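Local structure of CalS10 (Micromonospora echinospora, 6UK5) at residues V118-T123 / A139-H144; L59-G64 / G104-F109; R197-D202 / I206-Q211. The protein binds S-adenosylmethionine and probably uses it to methylate an amino pentose during the biosynthesis of calicheamicin. All blocks are in the same frame, centred on the assembly; numbering follows the deposited sequence.

Contact 1 of 3, residues V118-T123 / A139-H144. With SAM (S-adenosylmethionine), chain D.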
loop_
_atom_site.group_PDB
_atom_site.type_symbol
_atom_site.label_atom_id
_atom_site.label_comp_id
_atom_site.label_asym_id
_atom_site.label_seq_id
_atom_site.Cartn_x
_atom_site.Cartn_y
_atom_site.Cartn_z
ATOM N N VAL A 118 -0.748 -16.538 33.651
ATOM C CA VAL A 118 0.231 -15.752 32.911
ATOM C C VAL A 118 0.154 -16.170 31.451
ATOM O O VAL A 118 0.266 -17.360 31.139
ATOM C CB VAL A 118 1.659 -15.955 33.454
ATOM C CG1 VAL A 118 2.662 -15.200 32.594
ATOM C CG2 VAL A 118 1.748 -15.535 34.916
ATOM N N THR A 119 -0.043 -15.202 30.561
ATOM C CA THR A 119 -0.186 -15.483 29.141
ATOM C C THR A 119 0.980 -14.890 28.360
ATOM O O THR A 119 1.583 -13.891 28.765
ATOM C CB THR A 119 -1.503 -14.931 28.582
ATOM O OG1 THR A 119 -1.450 -13.500 28.536
ATOM C CG2 THR A 119 -2.682 -15.362 29.442
ATOM N N CYS A 120 1.289 -15.532 27.232
ATOM C CA CYS A 120 2.387 -15.137 26.345
ATOM C C CYS A 120 1.935 -15.526 24.936
ATOM O O CYS A 120 2.130 -16.666 24.507
ATOM C CB CYS A 120 3.695 -15.812 26.728
ATOM S SG CYS A 120 5.173 -15.135 25.919
ATOM N N LEU A 121 1.326 -14.576 24.231
ATOM C CA LEU A 121 0.542 -14.879 23.046
ATOM C C LEU A 121 1.128 -14.216 21.805
ATOM O O LEU A 121 1.953 -13.302 21.882
ATOM C CB LEU A 121 -0.916 -14.425 23.232
ATOM C CG LEU A 121 -1.545 -14.770 24.586
ATOM C CD1 LEU A 121 -2.839 -13.993 24.798
ATOM C CD2 LEU A 121 -1.781 -16.267 24.727
ATOM N N PHE A 122 0.668 -14.702 20.650
ATOM C CA PHE A 122 1.099 -14.213 19.339
ATOM C C PHE A 122 2.608 -14.377 19.156
ATOM O O PHE A 122 3.302 -13.474 18.686
ATOM C CB PHE A 122 0.671 -12.754 19.131
ATOM C CG PHE A 122 0.533 -12.341 17.678
ATOM C CD1 PHE A 122 0.434 -13.282 16.664
ATOM C CD2 PHE A 122 0.492 -10.999 17.336
ATOM C CE1 PHE A 122 0.301 -12.895 15.347
ATOM C CE2 PHE A 122 0.361 -10.607 16.015
ATOM C CZ PHE A 122 0.267 -11.559 15.020
ATOM N N THR A 123 3.116 -15.558 19.522
ATOM C CA THR A 123 4.502 -15.946 19.248
ATOM C C THR A 123 5.505 -14.997 19.898
ATOM O O THR A 123 6.595 -14.776 19.367
ATOM C CB THR A 123 4.775 -16.031 17.741
ATOM O OG1 THR A 123 4.883 -14.711 17.189
ATOM C CG2 THR A 123 3.658 -16.791 17.032
ATOM N N ALA A 139 10.590 -20.212 32.746
ATOM C CA ALA A 139 10.803 -20.392 34.178
ATOM C C ALA A 139 10.417 -19.138 34.952
ATOM O O ALA A 139 9.847 -19.228 36.045
ATOM C CB ALA A 139 12.260 -20.765 34.449
ATOM N N ALA A 140 10.713 -17.960 34.397
ATOM C CA ALA A 140 10.327 -16.713 35.050
ATOM C C ALA A 140 8.811 -16.597 35.155
ATOM O O ALA A 140 8.271 -16.336 36.236
ATOM C CB ALA A 140 10.907 -15.523 34.286
ATOM N N MET A 141 8.107 -16.786 34.035
ATOM C CA MET A 141 6.648 -16.731 34.054
ATOM C C MET A 141 6.075 -17.685 35.095
ATOM O O MET A 141 5.165 -17.327 35.852
ATOM C CB MET A 141 6.090 -17.065 32.668
ATOM C CG MET A 141 6.569 -16.157 31.550
ATOM S SD MET A 141 5.610 -16.412 30.042
ATOM C CE MET A 141 6.873 -16.929 28.883
ATOM N N SER A 142 6.595 -18.913 35.142
ATOM C CA SER A 142 6.095 -19.893 36.100
ATOM C C SER A 142 6.332 -19.448 37.538
ATOM O O SER A 142 5.523 -19.754 38.422
ATOM C CB SER A 142 6.756 -21.247 35.847
ATOM O OG SER A 142 6.301 -22.219 36.773
ATOM N N ALA A 143 7.426 -18.730 37.794
ATOM C CA ALA A 143 7.687 -18.246 39.144
ATOM C C ALA A 143 6.600 -17.288 39.608
ATOM O O ALA A 143 6.329 -17.183 40.809
ATOM C CB ALA A 143 9.052 -17.566 39.203
ATOM N N HIS A 144 5.978 -16.575 38.673
ATOM C CA HIS A 144 4.912 -15.630 38.964
ATOM C C HIS A 144 3.542 -16.294 39.033
ATOM O O HIS A 144 2.528 -15.591 39.104
ATOM C CB HIS A 144 4.918 -14.526 37.904
ATOM C CG HIS A 144 6.082 -13.592 38.025
ATOM N ND1 HIS A 144 7.350 -13.928 37.601
ATOM C CD2 HIS A 144 6.170 -12.332 38.511
ATOM C CE1 HIS A 144 8.172 -12.921 37.838
ATOM N NE2 HIS A 144 7.480 -11.938 38.383
HETATM N N SAM D . 0.620 -9.950 23.041
HETATM C CA SAM D . 1.102 -9.127 21.977
HETATM C C SAM D . 0.035 -8.929 20.857
HETATM O O SAM D . -0.589 -9.940 20.448
HETATM O OXT SAM D . -0.110 -7.762 20.442
HETATM C CB SAM D . 2.379 -9.737 21.384
HETATM C CG SAM D . 3.125 -8.635 20.652
HETATM S SD SAM D . 4.257 -9.488 19.533
HETATM C CE SAM D . 4.571 -8.199 18.337
HETATM C "C5'" SAM D . 5.882 -9.577 20.378
HETATM C "C4'" SAM D . 6.152 -8.627 21.552
HETATM O "O4'" SAM D . 7.133 -9.229 22.415
HETATM C "C3'" SAM D . 6.704 -7.256 21.150
HETATM O "O3'" SAM D . 5.744 -6.232 21.396
HETATM C "C2'" SAM D . 7.948 -7.058 22.037
HETATM O "O2'" SAM D . 7.942 -5.791 22.685
HETATM C "C1'" SAM D . 7.846 -8.197 23.052
HETATM N N9 SAM D . 9.128 -8.735 23.490
HETATM C C8 SAM D . 10.109 -9.299 22.714
HETATM N N7 SAM D . 11.123 -9.772 23.394
HETATM C C5 SAM D . 10.789 -9.510 24.711
HETATM C C6 SAM D . 11.437 -9.783 25.931
HETATM N N6 SAM D . 12.637 -10.364 26.020
HETATM N N1 SAM D . 10.810 -9.424 27.072
HETATM C C2 SAM D . 9.620 -8.822 26.988
HETATM N N3 SAM D . 8.918 -8.501 25.900
HETATM C C4 SAM D . 9.560 -8.874 24.789
#

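Contact 2 of 3, residues L59-G64 / G104-F109. With SAM (S-adenosylmethionine), chain D.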
loop_
_atom_site.group_PDB
_atom_site.type_symbol
_atom_site.label_atom_id
_atom_site.label_comp_id
_atom_site.label_asym_id
_atom_site.label_seq_id
_atom_site.Cartn_x
_atom_site.Cartn_y
_atom_site.Cartn_z
ATOM N N LEU A 59 -1.512 -11.879 34.223
ATOM C CA LEU A 59 -0.389 -11.119 33.682
ATOM C C LEU A 59 -0.154 -11.540 32.240
ATOM O O LEU A 59 0.057 -12.725 31.965
ATOM C CB LEU A 59 0.878 -11.335 34.517
ATOM C CG LEU A 59 2.189 -10.847 33.897
ATOM C CD1 LEU A 59 2.276 -9.334 33.913
ATOM C CD2 LEU A 59 3.372 -11.452 34.639
ATOM N N ASP A 60 -0.186 -10.576 31.324
ATOM C CA ASP A 60 0.148 -10.812 29.926
ATOM C C ASP A 60 1.602 -10.407 29.714
ATOM O O ASP A 60 1.973 -9.256 29.971
ATOM C CB ASP A 60 -0.772 -10.029 28.991
ATOM C CG ASP A 60 -0.618 -10.445 27.550
ATOM O OD1 ASP A 60 0.021 -11.491 27.300
ATOM O OD2 ASP A 60 -1.135 -9.721 26.671
ATOM N N VAL A 61 2.416 -11.350 29.250
ATOM C CA VAL A 61 3.854 -11.159 29.111
ATOM C C VAL A 61 4.167 -10.914 27.642
ATOM O O VAL A 61 3.729 -11.675 26.770
ATOM C CB VAL A 61 4.627 -12.371 29.652
ATOM C CG1 VAL A 61 6.097 -12.236 29.341
ATOM C CG2 VAL A 61 4.414 -12.503 31.153
ATOM N N GLY A 62 4.928 -9.858 27.370
ATOM C CA GLY A 62 5.115 -9.396 26.011
ATOM C C GLY A 62 3.799 -8.900 25.447
ATOM O O GLY A 62 3.437 -9.214 24.309
ATOM N N CYS A 63 3.082 -8.105 26.246
ATOM C CA CYS A 63 1.737 -7.675 25.881
ATOM C C CYS A 63 1.727 -6.739 24.681
ATOM O O CYS A 63 0.686 -6.602 24.030
ATOM C CB CYS A 63 1.062 -6.990 27.069
ATOM S SG CYS A 63 1.891 -5.488 27.648
ATOM N N GLY A 64 2.846 -6.089 24.379
ATOM C CA GLY A 64 2.876 -5.184 23.242
ATOM C C GLY A 64 1.935 -4.017 23.461
ATOM O O GLY A 64 2.017 -3.304 24.466
ATOM N N GLY A 104 9.865 -4.513 31.297
ATOM C CA GLY A 104 10.642 -5.639 31.777
ATOM C C GLY A 104 11.052 -6.550 30.646
ATOM O O GLY A 104 10.581 -6.430 29.511
ATOM N N ASP A 105 11.948 -7.468 30.985
ATOM C CA ASP A 105 12.400 -8.513 30.083
ATOM C C ASP A 105 11.784 -9.842 30.488
ATOM O O ASP A 105 11.835 -10.232 31.659
ATOM C CB ASP A 105 13.926 -8.615 30.079
ATOM C CG ASP A 105 14.453 -9.392 28.889
ATOM O OD1 ASP A 105 13.870 -10.450 28.564
ATOM O OD2 ASP A 105 15.444 -8.943 28.273
ATOM N N MET A 106 11.198 -10.524 29.508
ATOM C CA MET A 106 10.601 -11.830 29.738
ATOM C C MET A 106 11.570 -12.794 30.407
ATOM O O MET A 106 11.153 -13.627 31.221
ATOM C CB MET A 106 10.160 -12.387 28.384
ATOM C CG MET A 106 9.223 -13.555 28.414
ATOM S SD MET A 106 8.762 -14.096 26.744
ATOM C CE MET A 106 9.595 -12.932 25.661
ATOM N N ARG A 107 12.863 -12.692 30.090
ATOM C CA ARG A 107 13.855 -13.627 30.608
ATOM C C ARG A 107 14.253 -13.375 32.062
ATOM O O ARG A 107 14.877 -14.252 32.668
ATOM C CB ARG A 107 15.107 -13.602 29.718
ATOM C CG ARG A 107 14.823 -13.793 28.224
ATOM C CD ARG A 107 15.947 -13.259 27.327
ATOM N NE ARG A 107 15.879 -11.822 27.076
ATOM C CZ ARG A 107 16.537 -11.202 26.098
ATOM N NH1 ARG A 107 17.321 -11.891 25.276
ATOM N NH2 ARG A 107 16.419 -9.889 25.941
ATOM N N THR A 108 13.923 -12.216 32.637
ATOM C CA THR A 108 14.479 -11.825 33.933
ATOM C C THR A 108 13.522 -11.116 34.881
ATOM O O THR A 108 13.920 -10.872 36.025
ATOM C CB THR A 108 15.725 -10.938 33.752
ATOM O OG1 THR A 108 15.426 -9.840 32.879
ATOM C CG2 THR A 108 16.913 -11.748 33.251
ATOM N N PHE A 109 12.309 -10.757 34.473
ATOM C CA PHE A 109 11.522 -9.836 35.279
ATOM C C PHE A 109 11.206 -10.445 36.644
ATOM O O PHE A 109 11.228 -11.664 36.837
ATOM C CB PHE A 109 10.217 -9.470 34.566
ATOM C CG PHE A 109 9.215 -10.594 34.506
ATOM C CD1 PHE A 109 9.431 -11.701 33.701
ATOM C CD2 PHE A 109 8.042 -10.528 35.240
ATOM C CE1 PHE A 109 8.503 -12.729 33.646
ATOM C CE2 PHE A 109 7.112 -11.547 35.183
ATOM C CZ PHE A 109 7.344 -12.649 34.386
HETATM N N SAM D . 0.620 -9.950 23.041
HETATM C CA SAM D . 1.102 -9.127 21.977
HETATM C C SAM D . 0.035 -8.929 20.857
HETATM O O SAM D . -0.589 -9.940 20.448
HETATM O OXT SAM D . -0.110 -7.762 20.442
HETATM C CB SAM D . 2.379 -9.737 21.384
HETATM C CG SAM D . 3.125 -8.635 20.652
HETATM S SD SAM D . 4.257 -9.488 19.533
HETATM C CE SAM D . 4.571 -8.199 18.337
HETATM C "C5'" SAM D . 5.882 -9.577 20.378
HETATM C "C4'" SAM D . 6.152 -8.627 21.552
HETATM O "O4'" SAM D . 7.133 -9.229 22.415
HETATM C "C3'" SAM D . 6.704 -7.256 21.150
HETATM O "O3'" SAM D . 5.744 -6.232 21.396
HETATM C "C2'" SAM D . 7.948 -7.058 22.037
HETATM O "O2'" SAM D . 7.942 -5.791 22.685
HETATM C "C1'" SAM D . 7.846 -8.197 23.052
HETATM N N9 SAM D . 9.128 -8.735 23.490
HETATM C C8 SAM D . 10.109 -9.299 22.714
HETATM N N7 SAM D . 11.123 -9.772 23.394
HETATM C C5 SAM D . 10.789 -9.510 24.711
HETATM C C6 SAM D . 11.437 -9.783 25.931
HETATM N N6 SAM D . 12.637 -10.364 26.020
HETATM N N1 SAM D . 10.810 -9.424 27.072
HETATM C C2 SAM D . 9.620 -8.822 26.988
HETATM N N3 SAM D . 8.918 -8.501 25.900
HETATM C C4 SAM D . 9.560 -8.874 24.789
#

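Contact 3 of 3, residues R197-D202 / I206-Q211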
loop_
_atom_site.group_PDB
_atom_site.type_symbol
_atom_site.label_atom_id
_atom_site.label_comp_id
_atom_site.label_asym_id
_atom_site.label_seq_id
_atom_site.Cartn_x
_atom_site.Cartn_y
_atom_site.Cartn_z
ATOM N N ARG A 197 8.701 -3.385 5.468
ATOM C CA ARG A 197 8.930 -2.031 4.974
ATOM C C ARG A 197 7.587 -1.345 4.791
ATOM O O ARG A 197 6.740 -1.816 4.027
ATOM C CB ARG A 197 9.735 -2.051 3.678
ATOM C CG ARG A 197 11.187 -2.388 3.942
ATOM C CD ARG A 197 12.001 -2.489 2.680
ATOM N NE ARG A 197 12.776 -1.269 2.481
ATOM C CZ ARG A 197 13.820 -1.162 1.668
ATOM N NH1 ARG A 197 14.237 -2.214 0.977
ATOM N NH2 ARG A 197 14.453 -0.001 1.557
ATOM N N TRP A 198 7.411 -0.230 5.494
ATOM C CA TRP A 198 6.142 0.471 5.584
ATOM C C TRP A 198 6.187 1.794 4.832
ATOM O O TRP A 198 7.242 2.422 4.701
ATOM C CB TRP A 198 5.797 0.750 7.050
ATOM C CG TRP A 198 5.668 -0.477 7.897
ATOM C CD1 TRP A 198 6.687 -1.246 8.380
ATOM C CD2 TRP A 198 4.457 -1.067 8.381
ATOM N NE1 TRP A 198 6.186 -2.281 9.129
ATOM C CE2 TRP A 198 4.819 -2.195 9.145
ATOM C CE3 TRP A 198 3.103 -0.754 8.241
ATOM C CZ2 TRP A 198 3.875 -3.011 9.766
ATOM C CZ3 TRP A 198 2.168 -1.567 8.855
ATOM C CH2 TRP A 198 2.558 -2.681 9.609
ATOM N N LEU A 199 5.023 2.207 4.334
ATOM C CA LEU A 199 4.810 3.557 3.826
ATOM C C LEU A 199 3.566 4.129 4.488
ATOM O O LEU A 199 2.485 3.537 4.391
ATOM C CB LEU A 199 4.644 3.569 2.305
ATOM C CG LEU A 199 5.885 3.386 1.435
ATOM C CD1 LEU A 199 5.465 3.286 -0.024
ATOM C CD2 LEU A 199 6.866 4.532 1.623
ATOM N N VAL A 200 3.713 5.263 5.165
ATOM C CA VAL A 200 2.589 5.972 5.766
ATOM C C VAL A 200 2.497 7.353 5.134
ATOM O O VAL A 200 3.427 8.161 5.249
ATOM C CB VAL A 200 2.706 6.074 7.293
ATOM C CG1 VAL A 200 1.512 6.832 7.855
ATOM C CG2 VAL A 200 2.768 4.686 7.904
ATOM N N GLY A 201 1.378 7.617 4.465
ATOM C CA GLY A 201 1.077 8.926 3.914
ATOM C C GLY A 201 -0.117 9.513 4.648
ATOM O O GLY A 201 -1.129 8.838 4.844
ATOM N N ASP A 202 0.018 10.770 5.053
ATOM C CA ASP A 202 -1.018 11.409 5.854
ATOM C C ASP A 202 -0.950 12.914 5.621
ATOM O O ASP A 202 -0.333 13.378 4.656
ATOM C CB ASP A 202 -0.852 11.023 7.336
ATOM C CG ASP A 202 0.545 11.308 7.858
ATOM O OD1 ASP A 202 1.221 12.197 7.296
ATOM O OD2 ASP A 202 0.961 10.650 8.836
ATOM N N ILE A 206 4.638 11.827 3.392
ATOM C CA ILE A 206 4.868 10.400 3.191
ATOM C C ILE A 206 6.077 9.992 4.024
ATOM O O ILE A 206 7.181 10.510 3.819
ATOM C CB ILE A 206 5.109 10.069 1.708
ATOM C CG1 ILE A 206 3.928 10.496 0.833
ATOM C CG2 ILE A 206 5.390 8.582 1.546
ATOM C CD1 ILE A 206 4.201 10.378 -0.665
ATOM N N ARG A 207 5.879 9.061 4.959
ATOM C CA ARG A 207 6.976 8.510 5.742
ATOM C C ARG A 207 7.225 7.054 5.361
ATOM O O ARG A 207 6.281 6.294 5.125
ATOM C CB ARG A 207 6.694 8.570 7.249
ATOM C CG ARG A 207 6.485 9.961 7.817
ATOM C CD ARG A 207 6.480 9.941 9.346
ATOM N NE ARG A 207 5.646 8.899 9.948
ATOM C CZ ARG A 207 4.319 8.853 9.894
ATOM N NH1 ARG A 207 3.637 9.788 9.246
ATOM N NH2 ARG A 207 3.671 7.859 10.489
ATOM N N GLU A 208 8.501 6.671 5.301
ATOM C CA GLU A 208 8.911 5.281 5.150
ATOM C C GLU A 208 9.785 4.857 6.323
ATOM O O GLU A 208 10.614 5.637 6.802
ATOM C CB GLU A 208 9.686 5.061 3.847
ATOM C CG GLU A 208 10.837 6.030 3.653
ATOM C CD GLU A 208 11.677 5.701 2.444
ATOM O OE1 GLU A 208 12.781 6.279 2.330
ATOM O OE2 GLU A 208 11.237 4.868 1.620
ATOM N N PHE A 209 9.596 3.625 6.795
ATOM C CA PHE A 209 10.490 3.045 7.792
ATOM C C PHE A 209 10.619 1.552 7.507
ATOM O O PHE A 209 9.705 0.930 6.958
ATOM C CB PHE A 209 10.034 3.336 9.232
ATOM C CG PHE A 209 8.772 2.640 9.648
ATOM C CD1 PHE A 209 7.536 3.225 9.431
ATOM C CD2 PHE A 209 8.826 1.418 10.298
ATOM C CE1 PHE A 209 6.375 2.591 9.832
ATOM C CE2 PHE A 209 7.671 0.780 10.701
ATOM C CZ PHE A 209 6.442 1.367 10.469
ATOM N N SER A 210 11.772 0.985 7.879
ATOM C CA SER A 210 12.113 -0.400 7.570
ATOM C C SER A 210 12.637 -1.110 8.811
ATOM O O SER A 210 13.330 -0.511 9.639
ATOM C CB SER A 210 13.164 -0.473 6.452
ATOM O OG SER A 210 12.846 0.431 5.408
ATOM N N GLN A 211 12.298 -2.396 8.926
ATOM C CA GLN A 211 12.648 -3.206 10.084
ATOM C C GLN A 211 13.109 -4.590 9.650
ATOM O O GLN A 211 12.746 -5.070 8.574
ATOM C CB GLN A 211 11.455 -3.392 11.031
ATOM C CG GLN A 211 10.617 -2.161 11.268
ATOM C CD GLN A 211 9.294 -2.500 11.923
ATOM O OE1 GLN A 211 8.989 -2.018 13.009
ATOM N NE2 GLN A 211 8.501 -3.337 11.264
#

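Contact 1 of 3, residues V118-T123 / A139-H144
Met-141 reaches out of helix 131-143 and runs its side chain past Val-118 and Cys-120 of strand 115-120. Its CB lies 3.9 Å from Val-118 CG1. Beyond the bend at chi3 (-120°) the methyl swings to the cysteine, with CE 3.9 Å from Cys-120 SG, while SD passes 3.9 Å from Cys-120 CB. With an alanine here, Cys-120 would probably lose its partner on the helix and a gap would be likely to open between helix and strand.

At the helix end Val-118 CG2 comes within 4.5 Å of His-144 CB. The His-144 ring folds back on the last turn, where ND1 donates to Ala-140 O at 2.9 Å; the acceptor lies in the ring plane, although ND1 stands above the carbonyl plane. NE2 pairs with Leu-111 N and Phe-109 stacks on the ring; together with the ND1 bond these contacts probably fix the rotation of the imidazole.

Past the strand end, the chain turns to the methionine part of S-adenosylmethionine. Leu-121 O lies 3.6 Å from SAM CB, and the edge of the Phe-122 ring faces the carboxylate oxygen O.

Helix 131-143 is the connection of a beta-alpha-beta crossover from strand 115-120 to strand 149-153 in the Rossmann-like sheet. No hydrogen bond joins the two segments; between them, valine and methionine carbons and two sulfur atoms meet by apolar packing.

Contact 2 of 3, residues L59-G64 / G104-F109
Val-61 and Met-106 meet beside the S-adenosylmethionine pocket, where the glycine-containing turn after strand 57-61, consistent with a Rossmann-type GxGxxA motif, faces the loop that holds the adenine. Val-61 CG1 lies 3.5 Å from Met-106 CG, the two side chains crossing at a slant. With CG anti to the backbone N (chi1 -165°), the methionine runs alongside the cofactor, and the bend at chi3 sets CE over the adenine, 3.7 Å from SAM C5. Deeper in, Leu-59 and Phe-109 approach from opposite directions: Leu-59 CD2 stands 3.8 Å from Phe-109 CE2, meeting the ring obliquely, and Val-61 CG2 is 4.4 Å from Phe-109 CZ.

The adenine is read by polar atoms of residues 104-109. Met-106 N donates to SAM N1 at 2.7 Å, and SAM N6 donates almost straight (168°) to Asp-105 OD1 at 2.8 Å. Arg-107 grips the Asp-105 carboxylate side-on, NE to Asp-105 OD1 at 2.9 Å and NH2 to Asp-105 OD2 in a salt bridge of 2.7 Å. Arg-107 N also bonds OD1, closing an Asx turn, so three donors grip this one oxygen. Across the pocket, Gly-62 O takes a weak bond from the amino group of SAM, and Gly-64 CA lies close to the ribose hydroxyl O3'.

Strand 57-61 runs between strands 78-83 and 115-120. Val-61 touches Val-118 of the latter, and Phe-109 packs on Leu-82 of the former. Helix 131-143 packs against the loop, with Ala-137 and Met-141 against Met-106 and Ala-140 against Phe-109.

Contact 3 of 3, residues R197-D202 / I206-Q211
Trp-198 and Phe-209 lie side by side as an offset stack, the five-membered ring of the indole and the phenyl ring 4.3 Å apart at their centroids and turned only 7° from parallel. Phe-209 CZ sits over one face of the indole. In return Trp-198 CB makes a CH-pi contact over the phenyl face, 3.7 Å from the Phe-209 centroid, and Gln-211 CD lies at the edge of the phenyl ring, in its plane. At the indole edge Gln-211 NE2 comes 3.3 Å from Trp-198 NE1, but both are donors and no bond forms; the amide stands almost upright to the ring.

The Arg-207 guanidinium has Val-200 CB over one face, with Val-200 CG1 3.6 Å from Arg-207 NH2. At its edge Arg-207 NH1 donates to Asp-202 OD2 in a salt bridge of 2.8 Å, on the syn side and somewhat out of the carboxylate plane. Asp-202 OD1 in turn accepts from Gly-205 N, tying the carboxylate to the hairpin turn.

Underneath runs an antiparallel ladder. Trp-198 N donates to Phe-209 O at 3.0 Å with a weak return bond, while Val-200 and Arg-207 exchange two good ones. Between these hydrogen-bonded pairs, Leu-199 and Glu-208 form a non-hydrogen-bonded pair on the other face, with Leu-199 CD2 3.6 Å from Glu-208 CB. Arg-197 NE also reaches Ser-210 OG there, weakly.

The two faces of the hairpin thus have different jobs. The aromatic pair packs on Val-25 of helix 20-32, whereas the other face meets the second subunit: Leu-199 touches Leu-199 of that subunit, and Glu-208 forms a salt bridge with its Arg-197, a pairing that probably offsets the nearness of the two Glu-208 carboxylates.

From the N terminus, contact 2 comes first, closing a 39-residue excursion through helices 67-73 and 86-95 and strands 78-83 and 101-103. Contact 1 follows, closing 15 residues that include most of helix 131-143. Contact 3 closes only the three-residue turn of a hairpin. The three stand in series; none nests in or crosses another. Contacts 1 and 2 share the seven-stranded sheet, where strands 57-61 and 115-120 are neighbours, and both reach the cofactor, their centres about 7 Å apart. Contact 3 belongs to the separate five-stranded sheet that meets the second subunit, with its centre about 33 Å from that of contact 1 and 28 Å from that of contact 2.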